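Local coordinates for putative esterase MT1895 (Mycobacterium tuberculosis, PDB 3S4K) that probably hydrolyses acyl-CoA thioesters, perhaps 1,4-dihydroxy-2-naphthoyl-CoA, as a hotdog-fold thioesterase of the PaaI family, at the interface of chains A and B. Numbering follows the deposited sequence. Chains: chain A/B, Putative esterase Rv1847/MT1895.

The interface of chains A and B. Residues chain A 19, 21-22, 61, 64-65; chain B 46, 48, 55, 57-58.
Helix 20-25 and one flank of the long helix 56-75 of chain A meet, in chain B, the 3-10 helix 45-47, the loop around B:His55 and the first turn of helix 56-75. This is part of the two-fold dimer interface of a PaaI-family hotdog thioesterase, in which the first turn of one long helix packs against A:Ala61 of its partner and the symmetry axis generates the twin contact. B:His55 opens the HGG motif of PaaI-type thioesterases, which B:Gly57 ends at the start of helix 56-75, and reaches across to A:Ser65: its NE2 lies 2.7 Å from the hydroxyl OG in a hydrogen bond whose direction is not settled. On the opposite side of the imidazole, B:His55 ND1 accepts from B:Gly57 N at 3.0 Å, close to the ring plane, which should help hold the ring's rotation. A:Ser65 OG donates to the syn lone pair of A:Asp22 OD1, a short bond at 2.4 Å, and the aspartate thereby positions the hydroxyl that meets B:His55 NE2. A:Phe21 has CG anti to its backbone N (chi1 -168°), which swings the phenyl ring from helix 20-25 into chain B. There its CD2 edge stands over one face of the imidazole, 3.6 Å from B:His55 CG, with the two planes 59° apart. One phenyl face takes the methyl CG2 of B:Val58, almost over the ring centre and 3.9 Å from A:Phe21 CE2, while the carbonyl of B:Lys46 comes in at the ring edge. The same residue is tied by its main chain: A:Phe21 N donates to B:Leu48 O at 3.1 Å. Where the long helices approach, A:Ala61 CA packs 3.7 Å from B:Gly57 CA, and the methyl of A:Ala61 rests on the same glycine. A:Glu64, probably at the position of the catalytic carboxylate of PaaI-type hotdog thioesterases, lays its CB and CG beside B:His55 CE1, at 4.1 Å from CB.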
loop_
_atom_site.group_PDB
_atom_site.type_symbol
_atom_site.label_atom_id
_atom_site.label_comp_id
_atom_site.label_asym_id
_atom_site.label_seq_id
_atom_site.Cartn_x
_atom_site.Cartn_y
_atom_site.Cartn_z
ATOM N N VAL A 19 11.244 -8.910 -8.841
ATOM C CA VAL A 19 9.781 -8.886 -8.522
ATOM C C VAL A 19 9.154 -7.856 -9.461
ATOM O O VAL A 19 9.548 -6.697 -9.443
ATOM C CB VAL A 19 9.522 -8.506 -7.034
ATOM C CG1 VAL A 19 8.026 -8.290 -6.757
ATOM C CG2 VAL A 19 10.054 -9.580 -6.086
ATOM N N PHE A 21 6.421 -5.903 -9.855
ATOM C CA PHE A 21 5.957 -4.588 -9.404
ATOM C C PHE A 21 7.084 -3.769 -8.788
ATOM O O PHE A 21 7.070 -2.541 -8.887
ATOM C CB PHE A 21 4.770 -4.712 -8.444
ATOM C CG PHE A 21 4.072 -3.403 -8.160
ATOM C CD1 PHE A 21 3.584 -2.610 -9.190
ATOM C CD2 PHE A 21 3.847 -3.000 -6.854
ATOM C CE1 PHE A 21 2.943 -1.408 -8.914
ATOM C CE2 PHE A 21 3.193 -1.829 -6.582
ATOM C CZ PHE A 21 2.754 -1.024 -7.604
ATOM N N ASP A 22 8.080 -4.421 -8.181
ATOM C CA ASP A 22 9.214 -3.673 -7.641
ATOM C C ASP A 22 9.954 -2.958 -8.771
ATOM O O ASP A 22 10.467 -1.853 -8.581
ATOM C CB ASP A 22 10.191 -4.572 -6.859
ATOM C CG ASP A 22 9.652 -5.012 -5.501
ATOM O OD1 ASP A 22 8.592 -4.514 -5.052
ATOM O OD2 ASP A 22 10.307 -5.876 -4.857
ATOM N N ALA A 61 3.567 -0.150 -0.644
ATOM C CA ALA A 61 4.122 -1.187 -1.487
ATOM C C ALA A 61 5.563 -1.529 -1.136
ATOM O O ALA A 61 5.972 -2.694 -1.090
ATOM C CB ALA A 61 4.009 -0.753 -2.973
ATOM N N GLU A 64 5.540 -3.461 1.968
ATOM C CA GLU A 64 5.108 -4.836 1.681
ATOM C C GLU A 64 6.242 -5.693 1.110
ATOM O O GLU A 64 6.479 -6.828 1.565
ATOM C CB GLU A 64 3.905 -4.798 0.727
ATOM C CG GLU A 64 3.290 -6.167 0.413
ATOM C CD GLU A 64 2.468 -6.744 1.543
ATOM O OE1 GLU A 64 2.223 -6.037 2.548
ATOM O OE2 GLU A 64 2.057 -7.929 1.414
ATOM N N SER A 65 6.963 -5.138 0.134
ATOM C CA SER A 65 8.067 -5.832 -0.523
ATOM C C SER A 65 9.206 -6.160 0.433
ATOM O O SER A 65 9.701 -7.284 0.481
ATOM C CB SER A 65 8.628 -4.988 -1.673
ATOM O OG SER A 65 7.805 -5.078 -2.817
ATOM N N LYS B 46 3.009 -6.632 -14.921
ATOM C CA LYS B 46 3.864 -5.701 -14.169
ATOM C C LYS B 46 3.369 -5.431 -12.756
ATOM O O LYS B 46 4.112 -4.867 -11.922
ATOM C CB LYS B 46 4.017 -4.383 -14.918
ATOM C CG LYS B 46 2.754 -3.544 -15.037
ATOM C CD LYS B 46 3.021 -2.255 -15.823
ATOM C CE LYS B 46 1.804 -1.323 -15.892
ATOM N NZ LYS B 46 2.202 -0.058 -16.591
ATOM N N LEU B 48 2.405 -7.843 -10.643
ATOM C CA LEU B 48 2.505 -9.098 -9.917
ATOM C C LEU B 48 3.773 -9.164 -9.074
ATOM O O LEU B 48 4.680 -8.336 -9.192
ATOM C CB LEU B 48 2.476 -10.267 -10.901
ATOM C CG LEU B 48 1.292 -10.326 -11.876
ATOM C CD1 LEU B 48 1.356 -11.608 -12.705
ATOM C CD2 LEU B 48 -0.056 -10.210 -11.139
ATOM N N HIS B 55 0.780 -8.113 -6.470
ATOM C CA HIS B 55 1.546 -7.528 -5.369
ATOM C C HIS B 55 0.605 -6.807 -4.413
ATOM O O HIS B 55 -0.206 -5.988 -4.836
ATOM C CB HIS B 55 2.566 -6.572 -5.954
ATOM C CG HIS B 55 3.594 -6.092 -4.984
ATOM N ND1 HIS B 55 3.298 -5.229 -3.956
ATOM C CD2 HIS B 55 4.933 -6.293 -4.938
ATOM C CE1 HIS B 55 4.406 -4.942 -3.295
ATOM N NE2 HIS B 55 5.411 -5.573 -3.871
ATOM N N GLY B 57 0.917 -4.416 -2.399
ATOM C CA GLY B 57 1.072 -2.971 -2.582
ATOM C C GLY B 57 0.122 -2.360 -3.586
ATOM O O GLY B 57 -0.295 -1.218 -3.417
ATOM N N VAL B 58 -0.212 -3.097 -4.650
ATOM C CA VAL B 58 -1.171 -2.603 -5.648
ATOM C C VAL B 58 -2.520 -2.324 -4.998
ATOM O O VAL B 58 -3.116 -1.275 -5.183
ATOM C CB VAL B 58 -1.346 -3.620 -6.779
ATOM C CG1 VAL B 58 -2.516 -3.231 -7.723
ATOM C CG2 VAL B 58 -0.009 -3.781 -7.544
#